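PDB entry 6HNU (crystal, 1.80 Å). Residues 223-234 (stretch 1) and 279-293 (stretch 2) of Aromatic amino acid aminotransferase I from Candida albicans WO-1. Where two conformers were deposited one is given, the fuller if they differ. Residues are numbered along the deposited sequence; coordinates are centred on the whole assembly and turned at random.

Stretch 1 (223-234) SLSAERRKQIYD
Stretch 2 279-293: LVPSFISLDVEGRVV

At the apolar centre of this contact lies Phe283, whose ring reaches in beside the helix that begins at Ala226 and runs on past Asp234. Its CA-to-CB bond points sideways, but with chi1 at -75° and chi2 at -78° the end of the side chain comes nearer to stretch 1. Arg229 CB lies 4.3 Å from the Phe283 ring centroid, 30° off the normal, an off-centre CH-pi contact. Leu224 CD1 approaches the ring edge, 4.3 Å from Phe283 CZ, and Ile232 CG2 is 4.0 Å from Phe283 CE1. A flat, broad side chain suits this place because it touches residues on successive turns of the helix.

The backbone register pairs Ala226 with Pro281 (CA to CA 6.1 Å), Arg229 with Phe283 (6.7 Å) and Lys230 with Leu286 (7.3 Å), so both chains advance in the same direction. Leu286 (chi1 m, chi2 t) brings CD1 to 3.8 Å from Arg229 CB. At the start of the helix, the small Ala226 lets the chains come close, its CB 3.6 Å from Pro281 CG. Ser225 (chi1 p) caps this helix, OG accepting from Arg228 N at 3.0 Å; Ser282 (chi1 p) likewise caps the short, weakly bonded helix at about 283-286, OG accepting from Ser285 N at 2.8 Å.

Arg229 (m, t, t, chi4 -130°) joins apolar packing to polar bonding. Its aliphatic part lies along Phe283, while Val280 CG2 covers one guanidinium face, 3.6 Å from Arg229 NE. Arg229 NE donates to Leu224 O at 2.8 Å, and Arg229 NH1 donates across the contact to Pro281 O at 2.9 Å with an angle of 139°. The extended side chain thus ties the loop before its own helix to the opposing backbone.

Tyr233 (chi1 t, chi2 75°) carries the contact to its polar edge. Leu286 O lies over one ring face, 3.5 Å from Tyr233 CE2, and Val292 CG2 sits at the ring edge, 3.8 Å from Tyr233 CE1. The hydroxyl enters the type I turn from Asp287 to Gly290: Tyr233 OH donates to Asp287 OD1 at 2.6 Å and accepts from Glu289 N at 3.0 Å. Tyrosine suits the site because its ring packs while its hydroxyl both gives and receives. Asp287 (chi1 t) also accepts from Arg291 N at OD1 (2.8 Å) and from Val292 N at OD2 (2.9 Å), bracing the turn. Gly290, at phi 73° and psi 31°, adopts a backbone conformation that favours glycine. Beyond it, Arg291 NH1 forms a salt bridge with Glu289 OE1 at 3.0 Å.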

# COMPACT_ATOMS: atom_id res chain seq x y z
N SER B 223 26.24 8.53 10.43
CA SER B 223 25.65 9.41 9.38
C SER B 223 26.77 9.79 8.43
O SER B 223 27.84 10.21 8.93
CB SER B 223 24.98 10.65 9.95
OG SER B 223 24.05 10.36 10.95
N LEU B 224 26.60 9.62 7.13
CA LEU B 224 27.68 10.02 6.20
C LEU B 224 27.88 11.52 6.27
O LEU B 224 26.89 12.29 6.18
CB LEU B 224 27.34 9.58 4.79
CG LEU B 224 27.41 8.08 4.57
CD1 LEU B 224 26.87 7.75 3.19
CD2 LEU B 224 28.84 7.59 4.71
N SER B 225 29.14 11.93 6.47
CA SER B 225 29.57 13.35 6.42
C SER B 225 29.29 13.94 5.04
O SER B 225 29.19 13.20 4.03
CB SER B 225 31.05 13.44 6.75
OG SER B 225 31.81 12.94 5.65
N ALA B 226 29.20 15.27 4.96
CA ALA B 226 29.05 15.99 3.68
C ALA B 226 30.18 15.56 2.75
O ALA B 226 29.95 15.37 1.54
CB ALA B 226 29.05 17.47 3.94
N GLU B 227 31.38 15.37 3.29
CA GLU B 227 32.57 15.00 2.47
C GLU B 227 32.38 13.59 1.91
O GLU B 227 32.68 13.38 0.74
CB GLU B 227 33.83 15.09 3.36
CG GLU B 227 34.18 16.48 3.88
CD GLU B 227 33.26 17.13 4.91
OE1 GLU B 227 32.65 16.44 5.71
OE2 GLU B 227 33.16 18.38 4.90
N ARG B 228 31.94 12.63 2.70
CA ARG B 228 31.77 11.25 2.17
C ARG B 228 30.61 11.21 1.16
O ARG B 228 30.71 10.49 0.17
CB ARG B 228 31.55 10.29 3.32
CG ARG B 228 32.81 9.99 4.10
CD ARG B 228 32.61 8.70 4.87
NE ARG B 228 33.77 8.48 5.71
CZ ARG B 228 33.98 7.41 6.47
NH1 ARG B 228 33.08 6.44 6.56
NH2 ARG B 228 35.06 7.40 7.22
N ARG B 229 29.60 12.05 1.34
CA ARG B 229 28.44 12.07 0.41
C ARG B 229 28.94 12.55 -0.96
O ARG B 229 28.59 11.92 -2.01
CB ARG B 229 27.30 12.90 1.01
CG ARG B 229 26.66 12.28 2.24
CD ARG B 229 25.59 13.20 2.83
NE ARG B 229 25.10 12.62 4.07
CZ ARG B 229 23.83 12.43 4.41
NH1 ARG B 229 22.83 13.00 3.75
NH2 ARG B 229 23.56 11.79 5.53
N LYS B 230 29.75 13.60 -0.98
CA LYS B 230 30.35 14.15 -2.21
C LYS B 230 31.12 13.04 -2.91
O LYS B 230 30.94 12.85 -4.11
CB LYS B 230 31.22 15.37 -1.90
CG LYS B 230 30.42 16.62 -1.55
CD LYS B 230 31.27 17.76 -0.97
CE LYS B 230 30.47 18.67 -0.06
NZ LYS B 230 31.34 19.56 0.76
N GLN B 231 31.94 12.30 -2.17
CA GLN B 231 32.81 11.29 -2.82
C GLN B 231 31.95 10.15 -3.37
O GLN B 231 32.26 9.64 -4.44
CB GLN B 231 33.81 10.77 -1.81
CG GLN B 231 34.93 11.75 -1.52
CD GLN B 231 35.80 11.19 -0.43
OE1 GLN B 231 36.92 10.77 -0.67
NE2 GLN B 231 35.26 11.10 0.78
N ILE B 232 30.93 9.74 -2.62
CA ILE B 232 30.03 8.61 -3.03
C ILE B 232 29.22 9.05 -4.25
O ILE B 232 29.13 8.25 -5.22
CB ILE B 232 29.17 8.11 -1.84
CG1 ILE B 232 30.03 7.38 -0.81
CG2 ILE B 232 28.03 7.24 -2.33
CD1 ILE B 232 29.46 7.39 0.60
N TYR B 233 28.73 10.28 -4.27
CA TYR B 233 27.99 10.85 -5.43
C TYR B 233 28.90 10.79 -6.67
O TYR B 233 28.48 10.31 -7.74
CB TYR B 233 27.46 12.26 -5.15
CG TYR B 233 26.59 12.74 -6.28
CD1 TYR B 233 25.31 12.22 -6.43
CD2 TYR B 233 27.09 13.53 -7.29
CE1 TYR B 233 24.51 12.55 -7.50
CE2 TYR B 233 26.29 13.90 -8.36
CZ TYR B 233 24.99 13.40 -8.48
OH TYR B 233 24.20 13.72 -9.54
N ASP B 234 30.17 11.19 -6.52
CA ASP B 234 31.15 11.16 -7.65
C ASP B 234 31.33 9.72 -8.17
O ASP B 234 31.45 9.53 -9.39
CB ASP B 234 32.49 11.80 -7.25
CG ASP B 234 32.40 13.31 -7.08
OD1 ASP B 234 31.39 13.85 -7.44
OD2 ASP B 234 33.35 13.90 -6.54
N LEU B 279 21.62 21.24 8.86
CA LEU B 279 21.22 19.92 8.32
C LEU B 279 22.29 19.45 7.34
O LEU B 279 22.83 20.26 6.60
CB LEU B 279 19.84 20.07 7.67
CG LEU B 279 18.71 20.41 8.63
CD1 LEU B 279 17.41 20.60 7.89
CD2 LEU B 279 18.55 19.36 9.71
N VAL B 280 22.68 18.18 7.41
CA VAL B 280 23.70 17.63 6.48
C VAL B 280 23.10 17.68 5.08
O VAL B 280 21.94 17.35 4.89
CB VAL B 280 24.08 16.19 6.86
CG1 VAL B 280 22.87 15.27 6.81
CG2 VAL B 280 25.18 15.65 5.97
N PRO B 281 23.87 18.05 4.02
CA PRO B 281 23.35 17.96 2.66
C PRO B 281 22.87 16.54 2.32
O PRO B 281 23.60 15.58 2.56
CB PRO B 281 24.56 18.32 1.79
CG PRO B 281 25.72 18.11 2.72
CD PRO B 281 25.23 18.59 4.06
N SER B 282 21.68 16.44 1.74
CA SER B 282 21.13 15.19 1.16
C SER B 282 21.88 14.85 -0.13
O SER B 282 22.52 15.74 -0.75
CB SER B 282 19.66 15.33 0.84
OG SER B 282 19.50 16.37 -0.12
N PHE B 283 21.77 13.59 -0.57
CA PHE B 283 22.22 13.22 -1.93
C PHE B 283 21.36 13.97 -2.96
O PHE B 283 21.95 14.44 -4.00
CB PHE B 283 22.23 11.73 -2.17
CG PHE B 283 23.38 11.03 -1.52
CD1 PHE B 283 24.64 11.07 -2.09
CD2 PHE B 283 23.18 10.34 -0.32
CE1 PHE B 283 25.70 10.41 -1.49
CE2 PHE B 283 24.23 9.67 0.27
CZ PHE B 283 25.49 9.70 -0.33
N ILE B 284 20.06 14.18 -2.71
CA ILE B 284 19.27 14.99 -3.69
C ILE B 284 19.91 16.38 -3.83
O ILE B 284 19.94 16.87 -4.99
CB ILE B 284 17.80 15.11 -3.23
CG1 ILE B 284 17.03 13.80 -3.38
CG2 ILE B 284 17.08 16.27 -3.90
CD1 ILE B 284 16.83 13.37 -4.80
N SER B 285 20.32 17.02 -2.74
CA SER B 285 20.93 18.39 -2.80
C SER B 285 22.18 18.37 -3.67
O SER B 285 22.47 19.42 -4.31
CB SER B 285 21.18 18.99 -1.45
OG SER B 285 22.36 18.47 -0.84
N LEU B 286 22.89 17.23 -3.77
CA LEU B 286 24.15 17.12 -4.53
C LEU B 286 23.88 16.71 -5.98
O LEU B 286 24.85 16.60 -6.75
CB LEU B 286 25.04 16.05 -3.87
CG LEU B 286 25.50 16.38 -2.44
CD1 LEU B 286 26.38 15.26 -1.87
CD2 LEU B 286 26.28 17.69 -2.42
N ASP B 287 22.64 16.41 -6.32
CA ASP B 287 22.31 15.52 -7.46
C ASP B 287 22.16 16.33 -8.75
O ASP B 287 21.11 16.28 -9.35
CB ASP B 287 21.04 14.71 -7.19
CG ASP B 287 20.75 13.68 -8.26
OD1 ASP B 287 21.72 13.24 -8.97
OD2 ASP B 287 19.57 13.32 -8.41
N VAL B 288 23.24 16.92 -9.24
CA VAL B 288 23.23 17.69 -10.50
C VAL B 288 22.76 16.79 -11.66
O VAL B 288 22.12 17.34 -12.57
CB VAL B 288 24.58 18.38 -10.76
CG1 VAL B 288 24.93 19.33 -9.62
CG2 VAL B 288 25.71 17.40 -10.99
N GLU B 289 23.04 15.48 -11.63
CA GLU B 289 22.76 14.56 -12.77
C GLU B 289 21.35 13.94 -12.69
O GLU B 289 20.92 13.34 -13.69
CB GLU B 289 23.82 13.46 -12.86
CG GLU B 289 25.23 13.98 -13.04
CD GLU B 289 26.23 12.97 -13.57
OE1 GLU B 289 25.92 11.77 -13.61
OE2 GLU B 289 27.32 13.39 -13.99
N GLY B 290 20.62 14.05 -11.57
CA GLY B 290 19.29 13.40 -11.44
C GLY B 290 19.38 11.88 -11.28
O GLY B 290 18.44 11.20 -11.66
N ARG B 291 20.45 11.36 -10.67
CA ARG B 291 20.60 9.90 -10.47
C ARG B 291 20.29 9.54 -9.00
O ARG B 291 20.67 8.42 -8.56
CB ARG B 291 21.99 9.49 -10.96
CG ARG B 291 23.14 10.08 -10.14
CD ARG B 291 24.46 9.45 -10.47
NE ARG B 291 24.79 9.63 -11.88
CZ ARG B 291 24.59 8.73 -12.85
NH1 ARG B 291 24.90 9.04 -14.10
NH2 ARG B 291 24.13 7.52 -12.58
N VAL B 292 19.70 10.46 -8.24
CA VAL B 292 19.30 10.16 -6.83
C VAL B 292 17.78 9.98 -6.78
O VAL B 292 17.06 10.83 -7.35
CB VAL B 292 19.80 11.20 -5.82
CG1 VAL B 292 19.40 10.85 -4.40
CG2 VAL B 292 21.29 11.36 -5.89
N VAL B 293 17.33 8.94 -6.07
CA VAL B 293 15.92 8.81 -5.64
C VAL B 293 15.92 8.83 -4.12
O VAL B 293 16.64 8.02 -3.52
CB VAL B 293 15.24 7.58 -6.25
CG1 VAL B 293 13.76 7.53 -5.90
CG2 VAL B 293 15.40 7.56 -7.76